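Local coordinates for protein mannosephosphate isomerase, putative (Archaeoglobus fulgidus, PDB 1ZX5) that probably interconverts mannose 6-phosphate and fructose 6-phosphate as a zinc-dependent, cupin-type phosphomannose isomerase, at residues Glu3-Asn14 with Arg48-Gln58. Residues are numbered along the deposited sequence; the frame is centred on the assembly and turned at random. Where two conformers were deposited one is given.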
ATOM      1  N   GLU A   3      -2.934 -20.719  17.400  1.00 54.96           N
ATOM      2  CA  GLU A   3      -4.396 -20.664  17.529  1.00 52.23           C
ATOM      3  C   GLU A   3      -5.095 -20.247  16.225  1.00 48.83           C
ATOM      4  O   GLU A   3      -6.280 -20.530  16.029  1.00 48.55           O
ATOM      5  CB  GLU A   3      -4.792 -19.651  18.616  1.00 52.39           C
ATOM      6  CG  GLU A   3      -4.216 -19.910  20.011  1.00 53.87           C
ATOM      7  CD  GLU A   3      -4.339 -18.690  20.928  1.00 54.37           C
ATOM      8  OE1 GLU A   3      -5.428 -18.062  20.961  1.00 56.84           O
ATOM      9  OE2 GLU A   3      -3.344 -18.354  21.615  1.00 57.04           O
ATOM     10  N   LEU A   4      -4.365 -19.564  15.347  1.00 44.58           N
ATOM     11  CA  LEU A   4      -4.974 -18.961  14.165  1.00 40.59           C
ATOM     12  C   LEU A   4      -4.925 -19.874  12.941  1.00 38.23           C
ATOM     13  O   LEU A   4      -3.972 -20.638  12.777  1.00 37.84           O
ATOM     14  CB  LEU A   4      -4.326 -17.607  13.859  1.00 40.24           C
ATOM     15  CG  LEU A   4      -4.443 -16.514  14.927  1.00 38.84           C
ATOM     16  CD1 LEU A   4      -3.591 -15.312  14.545  1.00 37.11           C
ATOM     17  CD2 LEU A   4      -5.903 -16.104  15.172  1.00 36.55           C
ATOM     18  N   PRO A   5      -5.949 -19.784  12.067  1.00 35.73           N
ATOM     19  CA  PRO A   5      -5.908 -20.545  10.819  1.00 33.87           C
ATOM     20  C   PRO A   5      -4.856 -19.964   9.882  1.00 32.24           C
ATOM     21  O   PRO A   5      -4.298 -18.905  10.167  1.00 31.64           O
ATOM     22  CB  PRO A   5      -7.312 -20.348  10.243  1.00 33.87           C
ATOM     23  CG  PRO A   5      -7.777 -19.064  10.816  1.00 34.30           C
ATOM     24  CD  PRO A   5      -7.174 -18.971  12.179  1.00 35.32           C
ATOM     25  N   SER A   6      -4.582 -20.664   8.786  1.00 30.63           N
ATOM     26  CA  SER A   6      -3.624 -20.206   7.787  1.00 29.29           C
ATOM     27  C   SER A   6      -4.084 -18.955   7.035  1.00 28.74           C
ATOM     28  O   SER A   6      -3.265 -18.120   6.663  1.00 28.90           O
ATOM     29  CB  SER A   6      -3.340 -21.316   6.775  1.00 28.89           C
ATOM     30  OG  SER A   6      -2.455 -22.270   7.303  1.00 28.12           O
ATOM     31  N   PHE A   7      -5.389 -18.848   6.799  1.00 27.82           N
ATOM     32  CA  PHE A   7      -5.935 -17.842   5.914  1.00 27.23           C
ATOM     33  C   PHE A   7      -7.081 -17.082   6.570  1.00 27.48           C
ATOM     34  O   PHE A   7      -8.128 -17.659   6.883  1.00 27.87           O
ATOM     35  CB  PHE A   7      -6.396 -18.480   4.594  1.00 27.09           C
ATOM     36  CG  PHE A   7      -5.392 -19.437   3.993  1.00 26.30           C
ATOM     37  CD1 PHE A   7      -4.129 -18.993   3.596  1.00 26.53           C
ATOM     38  CD2 PHE A   7      -5.709 -20.778   3.832  1.00 25.38           C
ATOM     39  CE1 PHE A   7      -3.198 -19.881   3.050  1.00 26.47           C
ATOM     40  CE2 PHE A   7      -4.789 -21.670   3.285  1.00 26.23           C
ATOM     41  CZ  PHE A   7      -3.531 -21.213   2.889  1.00 25.57           C
ATOM     42  N   ILE A   8      -6.860 -15.787   6.780  1.00 27.07           N
ATOM     43  CA  ILE A   8      -7.832 -14.913   7.408  1.00 26.88           C
ATOM     44  C   ILE A   8      -8.339 -13.930   6.358  1.00 27.18           C
ATOM     45  O   ILE A   8      -7.554 -13.329   5.626  1.00 27.07           O
ATOM     46  CB  ILE A   8      -7.235 -14.199   8.648  1.00 26.82           C
ATOM     47  CG1 ILE A   8      -6.872 -15.243   9.723  1.00 26.70           C
ATOM     48  CG2 ILE A   8      -8.197 -13.110   9.195  1.00 25.33           C
ATOM     49  CD1 ILE A   8      -5.994 -14.712  10.867  1.00 26.92           C
ATOM     50  N   PHE A   9      -9.658 -13.802   6.278  1.00 27.47           N
ATOM     51  CA  PHE A   9     -10.302 -12.980   5.263  1.00 28.37           C
ATOM     52  C   PHE A   9     -10.966 -11.769   5.910  1.00 28.74           C
ATOM     53  O   PHE A   9     -11.270 -11.802   7.099  1.00 28.90           O
ATOM     54  CB  PHE A   9     -11.300 -13.839   4.475  1.00 27.62           C
ATOM     55  CG  PHE A   9     -10.630 -14.929   3.690  1.00 27.99           C
ATOM     56  CD1 PHE A   9     -10.085 -14.664   2.437  1.00 26.80           C
ATOM     57  CD2 PHE A   9     -10.487 -16.212   4.228  1.00 27.61           C
ATOM     58  CE1 PHE A   9      -9.435 -15.657   1.718  1.00 27.05           C
ATOM     59  CE2 PHE A   9      -9.830 -17.211   3.514  1.00 27.74           C
ATOM     60  CZ  PHE A   9      -9.302 -16.934   2.258  1.00 26.52           C
ATOM     61  N   GLN A  10     -11.166 -10.697   5.146  1.00 29.86           N
ATOM     62  CA  GLN A  10     -11.989  -9.581   5.637  1.00 30.96           C
ATOM     63  C   GLN A  10     -13.439 -10.001   5.636  1.00 31.42           C
ATOM     64  O   GLN A  10     -13.897 -10.609   4.674  1.00 31.80           O
ATOM     65  CB  GLN A  10     -11.838  -8.317   4.782  1.00 30.71           C
ATOM     66  CG  GLN A  10     -10.516  -7.634   4.970  1.00 31.33           C
ATOM     67  CD  GLN A  10     -10.509  -6.184   4.530  1.00 30.17           C
ATOM     68  OE1 GLN A  10     -11.227  -5.766   3.618  1.00 32.83           O
ATOM     69  NE2 GLN A  10      -9.671  -5.417   5.162  1.00 27.85           N
ATOM     70  N   ALA A  11     -14.146  -9.667   6.711  1.00 32.16           N
ATOM     71  CA  ALA A  11     -15.584  -9.915   6.839  1.00 32.67           C
ATOM     72  C   ALA A  11     -16.432  -8.980   5.960  1.00 33.10           C
ATOM     73  O   ALA A  11     -17.487  -9.375   5.455  1.00 33.51           O
ATOM     74  CB  ALA A  11     -15.993  -9.773   8.291  1.00 32.58           C
ATOM     75  N   GLN A  12     -15.967  -7.738   5.808  0.50 32.88           N
ATOM     76  CA  GLN A  12     -16.649  -6.708   5.021  0.50 32.43           C
ATOM     77  C   GLN A  12     -15.611  -5.842   4.315  0.50 32.29           C
ATOM     78  O   GLN A  12     -14.475  -5.726   4.780  0.50 32.17           O
ATOM     79  CB  GLN A  12     -17.588  -5.841   5.899  0.50 32.32           C
ATOM     80  CG  GLN A  12     -16.979  -5.282   7.191  0.50 31.80           C
ATOM     81  CD  GLN A  12     -17.871  -4.262   7.916  0.50 32.47           C
ATOM     82  OE1 GLN A  12     -19.061  -4.492   8.141  0.50 32.35           O
ATOM     83  NE2 GLN A  12     -17.284  -3.129   8.291  0.50 31.14           N
ATOM     84  N   GLU A  13     -16.007  -5.245   3.193  1.00 32.23           N
ATOM     85  CA  GLU A  13     -15.143  -4.334   2.434  1.00 32.00           C
ATOM     86  C   GLU A  13     -14.892  -3.043   3.250  1.00 30.14           C
ATOM     87  O   GLU A  13     -15.739  -2.610   4.015  1.00 30.15           O
ATOM     88  CB  GLU A  13     -15.792  -4.032   1.067  1.00 32.71           C
ATOM     89  CG  GLU A  13     -17.215  -3.402   1.173  1.00 35.62           C
ATOM     90  CD  GLU A  13     -18.199  -3.856   0.063  1.00 40.52           C
ATOM     91  OE1 GLU A  13     -17.826  -4.710  -0.787  1.00 43.76           O
ATOM     92  OE2 GLU A  13     -19.355  -3.366   0.048  1.00 38.78           O
ATOM     93  N   ASN A  14     -13.706  -2.477   3.095  1.00 28.44           N
ATOM     94  CA  ASN A  14     -13.295  -1.273   3.790  1.00 27.01           C
ATOM     95  C   ASN A  14     -12.913  -0.227   2.733  1.00 26.10           C
ATOM     96  O   ASN A  14     -11.737  -0.034   2.421  1.00 25.92           O
ATOM     97  CB  ASN A  14     -12.137  -1.599   4.748  1.00 26.52           C
ATOM     98  CG  ASN A  14     -11.846  -0.476   5.745  1.00 27.41           C
ATOM     99  OD1 ASN A  14     -12.518   0.558   5.749  1.00 29.56           O
ATOM    100  ND2 ASN A  14     -10.824  -0.670   6.581  1.00 24.38           N
ATOM    101  N   ARG A  48      -9.885   3.797  10.554  1.00 36.43           N
ATOM    102  CA  ARG A  48     -10.569   3.003   9.544  1.00 35.71           C
ATOM    103  C   ARG A  48     -10.157   1.515   9.622  1.00 34.48           C
ATOM    104  O   ARG A  48      -9.605   0.962   8.670  1.00 34.17           O
ATOM    105  CB  ARG A  48     -10.258   3.654   8.180  1.00 36.18           C
ATOM    106  CG  ARG A  48     -10.968   3.118   6.979  1.00 38.38           C
ATOM    107  CD  ARG A  48     -11.418   4.233   6.042  1.00 41.68           C
ATOM    108  NE  ARG A  48     -10.528   5.395   5.936  1.00 41.98           N
ATOM    109  CZ  ARG A  48     -10.970   6.633   5.703  1.00 43.16           C
ATOM    110  NH1 ARG A  48     -10.107   7.642   5.607  1.00 44.26           N
ATOM    111  NH2 ARG A  48     -12.277   6.872   5.578  1.00 39.12           N
ATOM    112  N   PRO A  49     -10.420   0.859  10.775  1.00 33.43           N
ATOM    113  CA  PRO A  49      -9.980  -0.529  10.912  1.00 32.13           C
ATOM    114  C   PRO A  49     -10.829  -1.509  10.095  1.00 31.18           C
ATOM    115  O   PRO A  49     -12.044  -1.337   9.977  1.00 30.80           O
ATOM    116  CB  PRO A  49     -10.124  -0.798  12.410  1.00 31.94           C
ATOM    117  CG  PRO A  49     -11.177   0.146  12.876  1.00 32.62           C
ATOM    118  CD  PRO A  49     -11.134   1.341  11.979  1.00 33.34           C
ATOM    119  N   SER A  50     -10.176  -2.515   9.520  1.00 30.13           N
ATOM    120  CA  SER A  50     -10.871  -3.577   8.812  1.00 29.85           C
ATOM    121  C   SER A  50     -11.426  -4.550   9.832  1.00 30.40           C
ATOM    122  O   SER A  50     -10.907  -4.657  10.948  1.00 30.33           O
ATOM    123  CB  SER A  50      -9.921  -4.312   7.867  1.00 29.27           C
ATOM    124  OG  SER A  50      -9.579  -3.496   6.757  1.00 28.74           O
ATOM    125  N   THR A  51     -12.485  -5.251   9.458  1.00 31.06           N
ATOM    126  CA  THR A  51     -12.981  -6.321  10.298  1.00 32.62           C
ATOM    127  C   THR A  51     -12.762  -7.646   9.569  1.00 32.75           C
ATOM    128  O   THR A  51     -12.932  -7.747   8.350  1.00 32.17           O
ATOM    129  CB  THR A  51     -14.476  -6.126  10.755  1.00 33.00           C
ATOM    130  OG1 THR A  51     -15.341  -6.318   9.646  1.00 36.53           O
ATOM    131  CG2 THR A  51     -14.737  -4.721  11.327  1.00 32.42           C
ATOM    132  N   VAL A  52     -12.366  -8.658  10.331  1.00 33.86           N
ATOM    133  CA  VAL A  52     -11.940  -9.930   9.763  1.00 34.99           C
ATOM    134  C   VAL A  52     -12.789 -11.114  10.239  1.00 36.74           C
ATOM    135  O   VAL A  52     -13.473 -11.033  11.264  1.00 36.29           O
ATOM    136  CB  VAL A  52     -10.422 -10.196  10.027  1.00 34.60           C
ATOM    137  CG1 VAL A  52      -9.568  -9.112   9.384  1.00 33.23           C
ATOM    138  CG2 VAL A  52     -10.124 -10.317  11.522  1.00 32.82           C
ATOM    139  N   LEU A  53     -12.736 -12.202   9.469  1.00 39.05           N
ATOM    140  CA  LEU A  53     -13.351 -13.474   9.853  1.00 41.57           C
ATOM    141  C   LEU A  53     -12.290 -14.492  10.262  1.00 42.37           C
ATOM    142  O   LEU A  53     -11.479 -14.934   9.431  1.00 42.19           O
ATOM    143  CB  LEU A  53     -14.163 -14.061   8.692  1.00 42.14           C
ATOM    144  CG  LEU A  53     -15.511 -13.453   8.309  1.00 44.03           C
ATOM    145  CD1 LEU A  53     -15.813 -13.766   6.835  1.00 46.38           C
ATOM    146  CD2 LEU A  53     -16.622 -13.946   9.236  1.00 45.18           C
ATOM    147  N   VAL A  54     -12.310 -14.862  11.537  1.00 43.68           N
ATOM    148  CA  VAL A  54     -11.435 -15.913  12.043  1.00 45.20           C
ATOM    149  C   VAL A  54     -12.250 -17.183  12.348  1.00 46.48           C
ATOM    150  O   VAL A  54     -13.015 -17.221  13.321  1.00 46.65           O
ATOM    151  CB  VAL A  54     -10.617 -15.444  13.276  1.00 45.04           C
ATOM    152  CG1 VAL A  54      -9.814 -16.609  13.862  1.00 45.12           C
ATOM    153  CG2 VAL A  54      -9.689 -14.297  12.891  1.00 44.00           C
ATOM    154  N   LYS A  55     -12.080 -18.208  11.501  1.00 48.02           N
ATOM    155  CA  LYS A  55     -12.868 -19.454  11.583  1.00 49.55           C
ATOM    156  C   LYS A  55     -14.391 -19.181  11.559  1.00 49.81           C
ATOM    157  O   LYS A  55     -15.171 -19.843  12.256  1.00 49.99           O
ATOM    158  CB  LYS A  55     -12.469 -20.288  12.823  1.00 49.90           C
ATOM    159  CG  LYS A  55     -11.141 -21.064  12.699  1.00 51.90           C
ATOM    160  CD  LYS A  55     -10.476 -21.248  14.078  1.00 54.45           C
ATOM    161  CE  LYS A  55      -9.593 -22.506  14.146  1.00 55.67           C
ATOM    162  NZ  LYS A  55      -8.219 -22.316  13.589  1.00 56.40           N
ATOM    163  N   GLY A  56     -14.803 -18.192  10.768  1.00 50.03           N
ATOM    164  CA  GLY A  56     -16.216 -17.850  10.668  1.00 50.17           C
ATOM    165  C   GLY A  56     -16.764 -16.779  11.606  1.00 50.36           C
ATOM    166  O   GLY A  56     -17.896 -16.316  11.402  1.00 50.65           O
ATOM    167  N   GLN A  57     -15.983 -16.380  12.615  0.50 50.18           N
ATOM    168  CA  GLN A  57     -16.399 -15.316  13.545  0.50 49.89           C
ATOM    169  C   GLN A  57     -15.741 -13.964  13.251  0.50 49.54           C
ATOM    170  O   GLN A  57     -14.576 -13.895  12.842  0.50 49.60           O
ATOM    171  CB  GLN A  57     -16.166 -15.712  15.007  0.50 49.85           C
ATOM    172  CG  GLN A  57     -17.215 -16.659  15.569  0.50 50.31           C
ATOM    173  CD  GLN A  57     -16.996 -18.090  15.133  0.50 50.84           C
ATOM    174  OE1 GLN A  57     -15.876 -18.485  14.794  0.50 51.02           O
ATOM    175  NE2 GLN A  57     -18.068 -18.882  15.137  0.50 51.15           N
ATOM    176  N   GLN A  58     -16.503 -12.899  13.493  1.00 48.99           N
ATOM    177  CA  GLN A  58     -16.125 -11.546  13.109  1.00 47.96           C
ATOM    178  C   GLN A  58     -15.469 -10.739  14.238  1.00 46.38           C
ATOM    179  O   GLN A  58     -15.973 -10.708  15.355  1.00 46.12           O
ATOM    180  CB  GLN A  58     -17.372 -10.838  12.578  1.00 48.14           C
ATOM    181  CG  GLN A  58     -17.182  -9.401  12.208  1.00 49.89           C
ATOM    182  CD  GLN A  58     -18.422  -8.799  11.585  1.00 52.46           C
ATOM    183  OE1 GLN A  58     -18.980  -7.823  12.102  1.00 53.38           O
ATOM    184  NE2 GLN A  58     -18.866  -9.376  10.465  1.00 52.36           N
TER
HETATM  185  O   HOH W   1     -10.488 -17.825   8.473  1.00 35.47           O
HETATM  186  O   HOH W   2     -13.395  -4.410   6.885  1.00 22.06           O
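The flat carboxamide of Asn14 holds residues 48-50 through ND2, which donates close to its own plane to Arg48 O (2.9 Å) and Ser50 OG (3.1 Å), though the nitrogen stands well above the carbonyl plane of Arg48. This pair of bonds lies beyond one end of a small antiparallel sheet in which strand 9-10 borders the hairpin of 51-54 and 57-60, whose type I' turn runs from Val54 to Gln57. With CG anti to the backbone N (chi1 -167°), the amide is carried across to the loop, and OD1 lies against Arg48 CG. Asparagine suits the place because one short amide can grip two acceptors; a leucine here would probably leave Ser50 OG and Arg48 O without this shared donor, although Ser43 also binds both. Leu53 N donates to Phe9 O almost straight (171°), and Ala11 N to Thr51 O. Branched side chains pack on one flank, Ile8 CG2 resting 3.8 Å from Val52 CB, while the ring of Pro5 sets CD against Val54 CG1. Ala11 is small enough to bring CB within 3.7 Å of Leu53 CG. Beyond the bridges, one water links Phe7 O to Leu53 O, and another donates to Gln12 O while accepting from Thr51 N (2.9 Å).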